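Local coordinates for protein fusarinine C esterase sidJ (Aspergillus fumigatus, PDB 6GUP) that hydrolyses the ester bonds of the siderophore fusarinine C, releasing fusarinine units and iron, but does not cleave triacetylfusarinine C, at residues E170-W174 and Q287-V293; M162-V166 and S326-S330; F252-D258 and L298-W302. The contacts are given in a common frame with arbitrary orientation. Numbering follows the deposited sequence.

Contact 1. Residues E170-W174 and Q287-V293; sequences EAIQW and QSVPAWV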
ATOM      1  N   GLU A 170      -8.777   6.893 -23.610  1.00 45.08           N
ATOM      2  CA  GLU A 170      -9.363   8.156 -24.079  1.00 45.01           C
ATOM      3  C   GLU A 170      -8.868   9.377 -23.300  1.00 44.11           C
ATOM      4  O   GLU A 170      -8.844  10.480 -23.845  1.00 44.85           O
ATOM      5  CB  GLU A 170     -10.893   8.095 -24.075  1.00 44.34           C
ATOM      6  CG  GLU A 170     -11.453   7.267 -25.220  1.00 44.46           C
ATOM      7  CD  GLU A 170     -12.954   7.381 -25.359  1.00 45.59           C
ATOM      8  OE1 GLU A 170     -13.661   7.319 -24.332  1.00 44.37           O
ATOM      9  OE2 GLU A 170     -13.433   7.512 -26.505  1.00 47.03           O
ATOM     10  N   ALA A 171      -8.481   9.185 -22.038  1.00 42.24           N
ATOM     11  CA  ALA A 171      -7.845  10.250 -21.255  1.00 42.07           C
ATOM     12  C   ALA A 171      -6.485  10.654 -21.827  1.00 43.20           C
ATOM     13  O   ALA A 171      -6.153  11.840 -21.849  1.00 42.45           O
ATOM     14  CB  ALA A 171      -7.705   9.840 -19.796  1.00 40.46           C
ATOM     15  N   ILE A 172      -5.712   9.672 -22.290  1.00 43.55           N
ATOM     16  CA  ILE A 172      -4.417   9.932 -22.930  1.00 43.84           C
ATOM     17  C   ILE A 172      -4.598  10.639 -24.282  1.00 46.61           C
ATOM     18  O   ILE A 172      -3.848  11.563 -24.597  1.00 46.47           O
ATOM     19  CB  ILE A 172      -3.574   8.638 -23.067  1.00 43.29           C
ATOM     20  CG1 ILE A 172      -3.157   8.145 -21.673  1.00 42.64           C
ATOM     21  CG2 ILE A 172      -2.328   8.880 -23.914  1.00 42.65           C
ATOM     22  CD1 ILE A 172      -2.588   6.743 -21.634  1.00 41.34           C
ATOM     23  N   GLN A 173      -5.591  10.207 -25.064  1.00 49.98           N
ATOM     24  CA  GLN A 173      -5.970  10.891 -26.317  1.00 52.35           C
ATOM     25  C   GLN A 173      -6.284  12.377 -26.097  1.00 51.07           C
ATOM     26  O   GLN A 173      -5.918  13.225 -26.913  1.00 51.67           O
ATOM     27  CB  GLN A 173      -7.184  10.210 -26.964  1.00 55.97           C
ATOM     28  CG  GLN A 173      -6.897   8.846 -27.578  1.00 58.71           C
ATOM     29  CD  GLN A 173      -8.151   8.126 -28.051  1.00 60.41           C
ATOM     30  OE1 GLN A 173      -9.238   8.705 -28.106  1.00 60.55           O
ATOM     31  NE2 GLN A 173      -8.001   6.854 -28.398  1.00 60.74           N
ATOM     32  N   TRP A 174      -6.960  12.669 -24.988  1.00 48.94           N
ATOM     33  CA  TRP A 174      -7.316  14.036 -24.596  1.00 47.90           C
ATOM     34  C   TRP A 174      -6.105  14.835 -24.101  1.00 48.08           C
ATOM     35  O   TRP A 174      -6.016  16.040 -24.351  1.00 49.48           O
ATOM     36  CB  TRP A 174      -8.403  13.975 -23.520  1.00 47.71           C
ATOM     37  CG  TRP A 174      -9.040  15.273 -23.123  1.00 48.60           C
ATOM     38  CD1 TRP A 174      -9.230  15.714 -21.854  1.00 48.82           C
ATOM     39  CD2 TRP A 174      -9.596  16.280 -23.985  1.00 49.09           C
ATOM     40  NE1 TRP A 174      -9.864  16.931 -21.856  1.00 49.72           N
ATOM     41  CE2 TRP A 174     -10.104  17.304 -23.152  1.00 49.69           C
ATOM     42  CE3 TRP A 174      -9.724  16.414 -25.375  1.00 49.70           C
ATOM     43  CZ2 TRP A 174     -10.722  18.453 -23.663  1.00 49.38           C
ATOM     44  CZ3 TRP A 174     -10.335  17.561 -25.886  1.00 49.98           C
ATOM     45  CH2 TRP A 174     -10.827  18.564 -25.028  1.00 49.98           C
ATOM     46  N   GLN A 287     -12.323  16.536 -16.383  1.00 51.19           N
ATOM     47  CA  GLN A 287     -11.213  16.990 -17.217  1.00 54.90           C
ATOM     48  C   GLN A 287     -10.466  15.854 -17.933  1.00 52.64           C
ATOM     49  O   GLN A 287      -9.701  16.124 -18.855  1.00 52.55           O
ATOM     50  CB  GLN A 287     -10.241  17.871 -16.405  1.00 59.39           C
ATOM     51  CG  GLN A 287      -9.349  17.171 -15.372  1.00 63.12           C
ATOM     52  CD  GLN A 287     -10.067  16.725 -14.103  1.00 62.57           C
ATOM     53  OE1 GLN A 287     -11.264  16.957 -13.926  1.00 59.72           O
ATOM     54  NE2 GLN A 287      -9.328  16.073 -13.214  1.00 63.54           N
ATOM     55  N   SER A 288     -10.670  14.607 -17.499  1.00 48.78           N
ATOM     56  CA  SER A 288     -10.079  13.431 -18.154  1.00 46.42           C
ATOM     57  C   SER A 288     -10.857  12.943 -19.379  1.00 42.66           C
ATOM     58  O   SER A 288     -10.307  12.209 -20.196  1.00 42.87           O
ATOM     59  CB  SER A 288      -9.950  12.273 -17.159  1.00 48.82           C
ATOM     60  OG  SER A 288      -9.137  12.635 -16.057  1.00 50.76           O
ATOM     61  N   VAL A 289     -12.124  13.338 -19.504  1.00 40.06           N
ATOM     62  CA  VAL A 289     -12.982  12.870 -20.591  1.00 39.36           C
ATOM     63  C   VAL A 289     -12.907  13.870 -21.746  1.00 42.13           C
ATOM     64  O   VAL A 289     -13.111  15.067 -21.525  1.00 42.92           O
ATOM     65  CB  VAL A 289     -14.441  12.701 -20.118  1.00 36.57           C
ATOM     66  CG1 VAL A 289     -15.332  12.198 -21.249  1.00 36.13           C
ATOM     67  CG2 VAL A 289     -14.494  11.738 -18.938  1.00 35.06           C
ATOM     68  N   PRO A 290     -12.610  13.391 -22.977  1.00 44.00           N
ATOM     69  CA  PRO A 290     -12.557  14.309 -24.122  1.00 45.72           C
ATOM     70  C   PRO A 290     -13.884  15.008 -24.409  1.00 51.04           C
ATOM     71  O   PRO A 290     -14.952  14.437 -24.174  1.00 50.57           O
ATOM     72  CB  PRO A 290     -12.166  13.413 -25.309  1.00 43.66           C
ATOM     73  CG  PRO A 290     -11.740  12.111 -24.744  1.00 44.10           C
ATOM     74  CD  PRO A 290     -12.238  12.009 -23.339  1.00 44.18           C
ATOM     75  N   ALA A 291     -13.799  16.234 -24.920  1.00 56.02           N
ATOM     76  CA  ALA A 291     -14.981  17.018 -25.286  1.00 58.57           C
ATOM     77  C   ALA A 291     -15.752  16.419 -26.470  1.00 55.38           C
ATOM     78  O   ALA A 291     -16.943  16.694 -26.628  1.00 56.79           O
ATOM     79  CB  ALA A 291     -14.590  18.460 -25.583  1.00 63.34           C
ATOM     80  N   TRP A 292     -15.080  15.609 -27.294  1.00 51.62           N
ATOM     81  CA  TRP A 292     -15.749  14.869 -28.378  1.00 50.98           C
ATOM     82  C   TRP A 292     -16.614  13.679 -27.908  1.00 48.69           C
ATOM     83  O   TRP A 292     -17.395  13.146 -28.699  1.00 48.40           O
ATOM     84  CB  TRP A 292     -14.746  14.427 -29.463  1.00 52.32           C
ATOM     85  CG  TRP A 292     -13.728  13.375 -29.071  1.00 52.22           C
ATOM     86  CD1 TRP A 292     -13.934  12.026 -28.973  1.00 51.25           C
ATOM     87  CD2 TRP A 292     -12.341  13.589 -28.777  1.00 52.89           C
ATOM     88  NE1 TRP A 292     -12.767  11.392 -28.614  1.00 52.12           N
ATOM     89  CE2 TRP A 292     -11.774  12.326 -28.489  1.00 52.47           C
ATOM     90  CE3 TRP A 292     -11.523  14.727 -28.719  1.00 53.79           C
ATOM     91  CZ2 TRP A 292     -10.424  12.169 -28.144  1.00 54.30           C
ATOM     92  CZ3 TRP A 292     -10.179  14.571 -28.378  1.00 53.96           C
ATOM     93  CH2 TRP A 292      -9.645  13.299 -28.094  1.00 54.47           C
ATOM     94  N   VAL A 293     -16.480  13.270 -26.643  1.00 45.11           N
ATOM     95  CA  VAL A 293     -17.306  12.203 -26.062  1.00 43.19           C
ATOM     96  C   VAL A 293     -18.636  12.777 -25.565  1.00 42.93           C
ATOM     97  O   VAL A 293     -18.650  13.710 -24.759  1.00 43.62           O
ATOM     98  CB  VAL A 293     -16.584  11.498 -24.885  1.00 42.68           C
ATOM     99  CG1 VAL A 293     -17.459  10.405 -24.273  1.00 40.73           C
ATOM    100  CG2 VAL A 293     -15.255  10.909 -25.345  1.00 43.44           C
TER
HETATM  101  O   HOH W   1     -12.019   8.684 -28.479  1.00 47.31           O
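Trp174 gives up the most surface here, its indole lying on the backbone of the loop 287-293. Pro290 sits over one face of the ring: its CA is 3.8 Å from the centroid of the five-membered ring and close to the ring normal, a CH-pi contact, while Pro290 CB packs 3.9 Å from Trp174 CE3. Ala291 covers the far end of the same face, with CB 3.8 Å from Trp174 CH2. At the ring edge, Gln287 O lies 3.1 Å from both Trp174 CD1 and Trp174 NE1. In this alpha/beta-hydrolase, helix 168-178 follows strand 159-163, and the loop that packs on it runs between strand 278-283 and helix 295-307, just past Asp286, the likely acid of the catalytic triad; Asp286 accepts a hydrogen bond from Ser288 N. Trp292, second in buried area, is the third residue of a type I turn from Pro290 to Val293 and faces Gln173 and Trp174. Its CZ3 is 3.6 Å from Trp174 CE3, the two ring planes being steeply inclined. One water ties the indole to the helix, accepting from Trp292 NE1 at 2.8 Å and donating to Glu170 OE2 at 2.7 Å and to Gln173 OE1 at 2.8 Å. Glu170 OE2 is also hydrogen-bonded to Ser254. The carbonyl oxygen Glu170 O packs 3.4 Å from Pro290 CG, and the next residue, Ala171, makes a CA-H...O contact from its CA, 3.3 Å from Ser288 O.

Contact 2. Residues M162-V166 and S326-S330; sequences MQAPV and SHALS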
ATOM      1  N   MET A 162     -20.273   3.063  -9.323  1.00 29.97           N
ATOM      2  CA  MET A 162     -19.061   3.425 -10.060  1.00 30.98           C
ATOM      3  C   MET A 162     -19.005   4.941 -10.206  1.00 30.44           C
ATOM      4  O   MET A 162     -19.855   5.536 -10.870  1.00 30.57           O
ATOM      5  CB  MET A 162     -19.037   2.758 -11.438  1.00 32.28           C
ATOM      6  CG  MET A 162     -19.136   1.241 -11.393  1.00 34.01           C
ATOM      7  SD  MET A 162     -18.545   0.430 -12.896  1.00 38.21           S
ATOM      8  CE  MET A 162     -19.841   0.835 -14.061  1.00 37.18           C
ATOM      9  N   GLN A 163     -18.011   5.559  -9.572  1.00 30.05           N
ATOM     10  CA  GLN A 163     -17.846   7.011  -9.583  1.00 31.61           C
ATOM     11  C   GLN A 163     -16.741   7.391 -10.565  1.00 32.98           C
ATOM     12  O   GLN A 163     -15.596   6.964 -10.406  1.00 34.25           O
ATOM     13  CB  GLN A 163     -17.515   7.507  -8.175  1.00 32.27           C
ATOM     14  CG  GLN A 163     -17.492   9.024  -8.019  1.00 34.27           C
ATOM     15  CD  GLN A 163     -16.151   9.658  -8.359  1.00 36.28           C
ATOM     16  OE1 GLN A 163     -15.097   9.143  -7.993  1.00 38.96           O
ATOM     17  NE2 GLN A 163     -16.190  10.787  -9.054  1.00 36.35           N
ATOM     18  N   ALA A 164     -17.099   8.195 -11.567  1.00 33.79           N
ATOM     19  CA  ALA A 164     -16.187   8.611 -12.635  1.00 34.42           C
ATOM     20  C   ALA A 164     -15.439   7.443 -13.311  1.00 34.03           C
ATOM     21  O   ALA A 164     -14.203   7.441 -13.355  1.00 34.46           O
ATOM     22  CB  ALA A 164     -15.207   9.658 -12.109  1.00 35.87           C
ATOM     23  N   PRO A 165     -16.185   6.438 -13.824  1.00 32.86           N
ATOM     24  CA  PRO A 165     -15.539   5.382 -14.611  1.00 32.15           C
ATOM     25  C   PRO A 165     -15.118   5.926 -15.975  1.00 34.79           C
ATOM     26  O   PRO A 165     -15.959   6.131 -16.854  1.00 36.95           O
ATOM     27  CB  PRO A 165     -16.631   4.314 -14.740  1.00 30.73           C
ATOM     28  CG  PRO A 165     -17.907   5.061 -14.614  1.00 31.11           C
ATOM     29  CD  PRO A 165     -17.638   6.214 -13.694  1.00 31.89           C
ATOM     30  N   VAL A 166     -13.817   6.163 -16.125  1.00 36.50           N
ATOM     31  CA  VAL A 166     -13.264   6.901 -17.254  1.00 37.32           C
ATOM     32  C   VAL A 166     -12.211   6.044 -17.955  1.00 37.47           C
ATOM     33  O   VAL A 166     -11.409   5.374 -17.302  1.00 36.95           O
ATOM     34  CB  VAL A 166     -12.658   8.240 -16.764  1.00 39.63           C
ATOM     35  CG1 VAL A 166     -11.782   8.900 -17.823  1.00 39.40           C
ATOM     36  CG2 VAL A 166     -13.772   9.187 -16.337  1.00 40.62           C
ATOM     37  N   SER A 326     -15.560  17.721 -11.017  1.00 41.64           N
ATOM     38  CA  SER A 326     -14.312  17.319 -11.661  1.00 42.54           C
ATOM     39  C   SER A 326     -14.164  15.814 -11.454  1.00 41.66           C
ATOM     40  O   SER A 326     -15.013  15.190 -10.810  1.00 39.71           O
ATOM     41  CB  SER A 326     -13.122  18.080 -11.068  1.00 44.27           C
ATOM     42  OG  SER A 326     -12.882  17.707  -9.724  1.00 43.39           O
ATOM     43  N   HIS A 327     -13.094  15.235 -11.997  1.00 41.89           N
ATOM     44  CA  HIS A 327     -12.875  13.784 -11.933  1.00 42.62           C
ATOM     45  C   HIS A 327     -12.851  13.250 -10.500  1.00 44.64           C
ATOM     46  O   HIS A 327     -13.587  12.317 -10.169  1.00 44.29           O
ATOM     47  CB  HIS A 327     -11.572  13.404 -12.641  1.00 43.94           C
ATOM     48  CG  HIS A 327     -11.332  11.928 -12.700  1.00 45.71           C
ATOM     49  ND1 HIS A 327     -12.039  11.092 -13.538  1.00 45.23           N
ATOM     50  CD2 HIS A 327     -10.475  11.136 -12.013  1.00 47.22           C
ATOM     51  CE1 HIS A 327     -11.622   9.850 -13.370  1.00 45.46           C
ATOM     52  NE2 HIS A 327     -10.673   9.849 -12.450  1.00 46.46           N
ATOM     53  N   ALA A 328     -12.005  13.853  -9.667  1.00 47.11           N
ATOM     54  CA  ALA A 328     -11.843  13.452  -8.266  1.00 47.75           C
ATOM     55  C   ALA A 328     -12.518  14.400  -7.263  1.00 48.37           C
ATOM     56  O   ALA A 328     -12.513  14.115  -6.066  1.00 49.10           O
ATOM     57  CB  ALA A 328     -10.364  13.311  -7.940  1.00 48.12           C
ATOM     58  N   LEU A 329     -13.095  15.508  -7.740  1.00 47.01           N
ATOM     59  CA  LEU A 329     -13.777  16.493  -6.884  1.00 45.95           C
ATOM     60  C   LEU A 329     -12.846  17.034  -5.779  1.00 50.70           C
ATOM     61  O   LEU A 329     -13.266  17.245  -4.637  1.00 51.07           O
ATOM     62  CB  LEU A 329     -15.075  15.903  -6.293  1.00 41.59           C
ATOM     63  CG  LEU A 329     -16.152  15.408  -7.276  1.00 37.82           C
ATOM     64  CD1 LEU A 329     -15.864  14.012  -7.820  1.00 35.87           C
ATOM     65  CD2 LEU A 329     -17.524  15.424  -6.611  1.00 36.56           C
ATOM     66  N   SER A 330     -11.585  17.269  -6.145  1.00 59.30           N
ATOM     67  CA  SER A 330     -10.513  17.567  -5.181  1.00 68.79           C
ATOM     68  C   SER A 330     -10.473  19.014  -4.687  1.00 78.28           C
ATOM     69  O   SER A 330     -10.063  19.267  -3.553  1.00 80.16           O
ATOM     70  CB  SER A 330      -9.146  17.236  -5.791  1.00 69.69           C
ATOM     71  OG  SER A 330      -9.130  15.938  -6.358  1.00 69.20           O
TER
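Ser326 opens the loop that follows strand 320-322, and its OG accepts a weak hydrogen bond from Leu329 N at 3.0 Å, spanning His327 and Ala328. Next comes His327, which buries the most surface of any residue here. Its carbonyl oxygen receives the one hydrogen bond between the segments, from Gln163 NE2 at 3.2 Å and nearly linear, while Gln163 OE1 is hydrogen-bonded to His122 and Tyr54. The imidazole, with chi1 near 180°, reaches toward the chain leaving strand 159-163: CE1 is 3.5 Å from Ala164 O, ND1 is 3.8 Å from Ala164 CB, and Val166 CG2 meets the ring edge 3.7 Å from CE1. Ala164 itself has positive phi and psi, at the bend where the strand ends. Further on, Leu329 turns its side chain back to the strand, CD1 lying 3.5 Å from Gln163 NE2, and also packs on Leu341 of helix 335-353. Both ring nitrogens of His327 are engaged beyond the segments, ND1 with Asp286 and NE2 with Ser123, in the geometry of the Ser-His-Asp catalytic triad of alpha/beta-hydrolases, with Ser123 probably the nucleophile on its GxSxG elbow.

Contact 3. Residues F252-D258 and L298-W302; sequences FSSDLSD and LLSRW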
ATOM      1  N   PHE A 252     -14.438   1.310 -20.419  1.00 36.03           N
ATOM      2  CA  PHE A 252     -15.269   2.518 -20.405  1.00 35.16           C
ATOM      3  C   PHE A 252     -15.060   3.474 -21.591  1.00 34.80           C
ATOM      4  O   PHE A 252     -15.494   4.628 -21.529  1.00 33.50           O
ATOM      5  CB  PHE A 252     -15.045   3.266 -19.081  1.00 34.60           C
ATOM      6  CG  PHE A 252     -15.224   2.405 -17.857  1.00 33.38           C
ATOM      7  CD1 PHE A 252     -16.420   1.722 -17.643  1.00 32.20           C
ATOM      8  CD2 PHE A 252     -14.206   2.278 -16.912  1.00 32.37           C
ATOM      9  CE1 PHE A 252     -16.595   0.926 -16.520  1.00 31.20           C
ATOM     10  CE2 PHE A 252     -14.378   1.483 -15.787  1.00 32.32           C
ATOM     11  CZ  PHE A 252     -15.573   0.806 -15.590  1.00 30.60           C
ATOM     12  N   SER A 253     -14.424   3.006 -22.670  1.00 34.66           N
ATOM     13  CA  SER A 253     -14.246   3.834 -23.875  1.00 35.30           C
ATOM     14  C   SER A 253     -15.573   4.051 -24.603  1.00 35.74           C
ATOM     15  O   SER A 253     -16.391   3.137 -24.708  1.00 36.33           O
ATOM     16  CB  SER A 253     -13.218   3.229 -24.838  1.00 36.44           C
ATOM     17  OG  SER A 253     -11.902   3.571 -24.443  1.00 38.59           O
ATOM     18  N   SER A 254     -15.764   5.268 -25.106  1.00 36.88           N
ATOM     19  CA  SER A 254     -17.009   5.676 -25.757  1.00 39.57           C
ATOM     20  C   SER A 254     -17.251   5.053 -27.134  1.00 42.01           C
ATOM     21  O   SER A 254     -18.393   5.020 -27.593  1.00 43.92           O
ATOM     22  CB  SER A 254     -17.070   7.204 -25.866  1.00 40.17           C
ATOM     23  OG  SER A 254     -16.079   7.700 -26.750  1.00 40.07           O
ATOM     24  N   ASP A 255     -16.192   4.565 -27.786  1.00 43.28           N
ATOM     25  CA  ASP A 255     -16.301   3.960 -29.125  1.00 45.84           C
ATOM     26  C   ASP A 255     -16.351   2.418 -29.128  1.00 44.16           C
ATOM     27  O   ASP A 255     -16.203   1.801 -30.187  1.00 44.04           O
ATOM     28  CB  ASP A 255     -15.180   4.480 -30.049  1.00 50.69           C
ATOM     29  CG  ASP A 255     -13.784   4.070 -29.593  1.00 53.47           C
ATOM     30  OD1 ASP A 255     -13.601   3.736 -28.402  1.00 51.81           O
ATOM     31  OD2 ASP A 255     -12.859   4.099 -30.432  1.00 55.48           O
ATOM     32  N   LEU A 256     -16.563   1.804 -27.960  1.00 42.71           N
ATOM     33  CA  LEU A 256     -16.785   0.357 -27.881  1.00 43.21           C
ATOM     34  C   LEU A 256     -18.152   0.020 -28.463  1.00 43.61           C
ATOM     35  O   LEU A 256     -19.113   0.763 -28.265  1.00 43.90           O
ATOM     36  CB  LEU A 256     -16.710  -0.147 -26.435  1.00 42.03           C
ATOM     37  CG  LEU A 256     -15.393   0.028 -25.674  1.00 41.39           C
ATOM     38  CD1 LEU A 256     -15.516  -0.599 -24.293  1.00 40.63           C
ATOM     39  CD2 LEU A 256     -14.210  -0.567 -26.424  1.00 41.68           C
ATOM     40  N   SER A 257     -18.229  -1.101 -29.175  1.00 43.83           N
ATOM     41  CA  SER A 257     -19.474  -1.540 -29.806  1.00 44.47           C
ATOM     42  C   SER A 257     -20.456  -2.097 -28.779  1.00 44.16           C
ATOM     43  O   SER A 257     -20.079  -2.415 -27.648  1.00 40.13           O
ATOM     44  CB  SER A 257     -19.188  -2.608 -30.865  1.00 44.68           C
ATOM     45  OG  SER A 257     -18.701  -3.800 -30.272  1.00 43.74           O
ATOM     46  N   ASP A 258     -21.714  -2.220 -29.196  1.00 45.53           N
ATOM     47  CA  ASP A 258     -22.756  -2.846 -28.372  1.00 47.59           C
ATOM     48  C   ASP A 258     -22.476  -4.327 -28.104  1.00 48.41           C
ATOM     49  O   ASP A 258     -22.876  -4.850 -27.061  1.00 47.81           O
ATOM     50  CB  ASP A 258     -24.141  -2.680 -29.016  1.00 49.66           C
ATOM     51  CG  ASP A 258     -24.665  -1.254 -28.932  1.00 51.89           C
ATOM     52  OD1 ASP A 258     -24.533  -0.615 -27.865  1.00 53.95           O
ATOM     53  OD2 ASP A 258     -25.229  -0.770 -29.934  1.00 52.32           O
ATOM     54  N   LEU A 298     -23.153   7.871 -23.788  1.00 38.42           N
ATOM     55  CA  LEU A 298     -22.356   6.825 -23.142  1.00 38.71           C
ATOM     56  C   LEU A 298     -23.111   6.126 -22.004  1.00 37.18           C
ATOM     57  O   LEU A 298     -23.095   4.897 -21.921  1.00 35.07           O
ATOM     58  CB  LEU A 298     -21.026   7.398 -22.630  1.00 40.12           C
ATOM     59  CG  LEU A 298     -19.990   6.421 -22.062  1.00 41.38           C
ATOM     60  CD1 LEU A 298     -19.657   5.327 -23.063  1.00 41.29           C
ATOM     61  CD2 LEU A 298     -18.732   7.175 -21.659  1.00 42.53           C
ATOM     62  N   LEU A 299     -23.778   6.906 -21.148  1.00 37.84           N
ATOM     63  CA  LEU A 299     -24.582   6.344 -20.043  1.00 39.07           C
ATOM     64  C   LEU A 299     -25.787   5.532 -20.524  1.00 37.24           C
ATOM     65  O   LEU A 299     -26.087   4.481 -19.953  1.00 35.27           O
ATOM     66  CB  LEU A 299     -25.062   7.439 -19.071  1.00 42.30           C
ATOM     67  CG  LEU A 299     -24.064   8.033 -18.071  1.00 48.06           C
ATOM     68  CD1 LEU A 299     -24.760   9.047 -17.174  1.00 52.87           C
ATOM     69  CD2 LEU A 299     -23.387   6.963 -17.221  1.00 47.99           C
ATOM     70  N   SER A 300     -26.476   6.022 -21.555  1.00 37.76           N
ATOM     71  CA  SER A 300     -27.635   5.317 -22.122  1.00 38.78           C
ATOM     72  C   SER A 300     -27.240   3.994 -22.781  1.00 36.74           C
ATOM     73  O   SER A 300     -27.974   3.010 -22.686  1.00 35.75           O
ATOM     74  CB  SER A 300     -28.383   6.203 -23.125  1.00 42.31           C
ATOM     75  OG  SER A 300     -27.531   6.633 -24.172  1.00 44.44           O
ATOM     76  N   ARG A 301     -26.083   3.976 -23.442  1.00 34.53           N
ATOM     77  CA  ARG A 301     -25.543   2.745 -24.027  1.00 34.21           C
ATOM     78  C   ARG A 301     -25.125   1.725 -22.959  1.00 33.17           C
ATOM     79  O   ARG A 301     -25.326   0.522 -23.142  1.00 32.46           O
ATOM     80  CB  ARG A 301     -24.378   3.055 -24.972  1.00 34.64           C
ATOM     81  CG  ARG A 301     -24.819   3.790 -26.231  1.00 37.47           C
ATOM     82  CD  ARG A 301     -23.660   4.039 -27.176  1.00 40.30           C
ATOM     83  NE  ARG A 301     -23.220   2.783 -27.788  1.00 41.05           N
ATOM     84  CZ  ARG A 301     -21.979   2.286 -27.788  1.00 43.36           C
ATOM     85  NH1 ARG A 301     -20.948   2.929 -27.231  1.00 44.38           N
ATOM     86  NH2 ARG A 301     -21.760   1.117 -28.388  1.00 44.87           N
ATOM     87  N   TRP A 302     -24.558   2.203 -21.849  1.00 32.09           N
ATOM     88  CA  TRP A 302     -24.269   1.335 -20.699  1.00 31.81           C
ATOM     89  C   TRP A 302     -25.556   0.838 -20.039  1.00 31.87           C
ATOM     90  O   TRP A 302     -25.644  -0.334 -19.669  1.00 31.72           O
ATOM     91  CB  TRP A 302     -23.397   2.044 -19.655  1.00 32.33           C
ATOM     92  CG  TRP A 302     -21.991   2.358 -20.102  1.00 33.90           C
ATOM     93  CD1 TRP A 302     -21.374   1.959 -21.258  1.00 34.69           C
ATOM     94  CD2 TRP A 302     -21.019   3.114 -19.372  1.00 34.44           C
ATOM     95  NE1 TRP A 302     -20.086   2.437 -21.299  1.00 35.63           N
ATOM     96  CE2 TRP A 302     -19.841   3.148 -20.153  1.00 34.78           C
ATOM     97  CE3 TRP A 302     -21.032   3.775 -18.137  1.00 35.06           C
ATOM     98  CZ2 TRP A 302     -18.685   3.818 -19.737  1.00 34.22           C
ATOM     99  CZ3 TRP A 302     -19.880   4.442 -17.724  1.00 35.18           C
ATOM    100  CH2 TRP A 302     -18.723   4.455 -18.524  1.00 34.52           C
TER
HETATM  101  O   HOH W   2     -17.733   1.891 -22.709  1.00 30.53           O
HETATM  102  O   HOH W   3     -20.850   6.030 -26.975  1.00 41.98           O
HETATM  103  O   HOH W   4     -25.980  -0.391 -25.581  1.00 41.49           O
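Arg301 reaches from helix 295-307 to the backbone of the 252-258 loop, and its guanidinium is the polar centre of the contact. NH2 donates to Leu256 O at 2.7 Å, and NH1 adds a weak bond to the same oxygen at 3.0 Å, so one carbonyl is held by both terminal nitrogens. A salt bridge with a weak hydrogen bond joins Arg301 NH2 to Asp258 OD1 at 3.3 Å, at the start of helix 258-262, which Ser257 caps at its N-terminus.

Two waters extend this network. One donates to both Asp258 OD1 and Arg301 O, each at 2.7 Å. The second accepts from Arg301 NH1 at 3.1 Å and donates to Ser254 O at 2.7 Å. A separate water bridge accepts from Trp302 NE1 at 2.8 Å and donates to Ser253 O at 2.7 Å. The carbonyls of Ser253, Ser254 and Leu256, all in the type I turn from Ser253 to Leu256, thus face the helix.

Away from the charges the contact becomes apolar. Leu298, one helical turn before Trp302, sets CD1 3.8 Å from Ser254 CA and CD2 4.1 Å from Phe252 O. Phe252 CD1 lies 3.7 Å from Trp302 CH2, the two rings meeting obliquely with planes at 57°. Trp302 also stacks on Phe265 and meets Phe282 of strand 278-283, while Phe252 touches helix 125-134. The arrangement is that of an alpha/beta-hydrolase fold in which a helix packed against the central sheet, here following strand 278-283, is flanked by the loop that leads from helix 231-238 to helix 258-262.

In the fold
The three contacts adjoin one another around the end of strand 159-163. Contact 2 holds His327 of the probable triad, and contact 1, centred about 13 Å away, meets it through Gln287 OE1, 3.2 Å from His327 N, and through Val289 CG2, 3.7 Å from Val166 CG2. Contact 3 is centred about 14 Å from contact 1 and about 17 Å from contact 2. Glu170 OE2 joins it to contact 1, 2.7 Å from Ser254 OG, and Val293 CG1 packs 3.6 Å from Ser254 CB. Pro165 O lies 3.6 Å from Trp302 CH2 and 3.7 Å from Phe252 CB, so the chain leaving the strand, which meets His327 in contact 2, also borders the aromatic pair of contact 3.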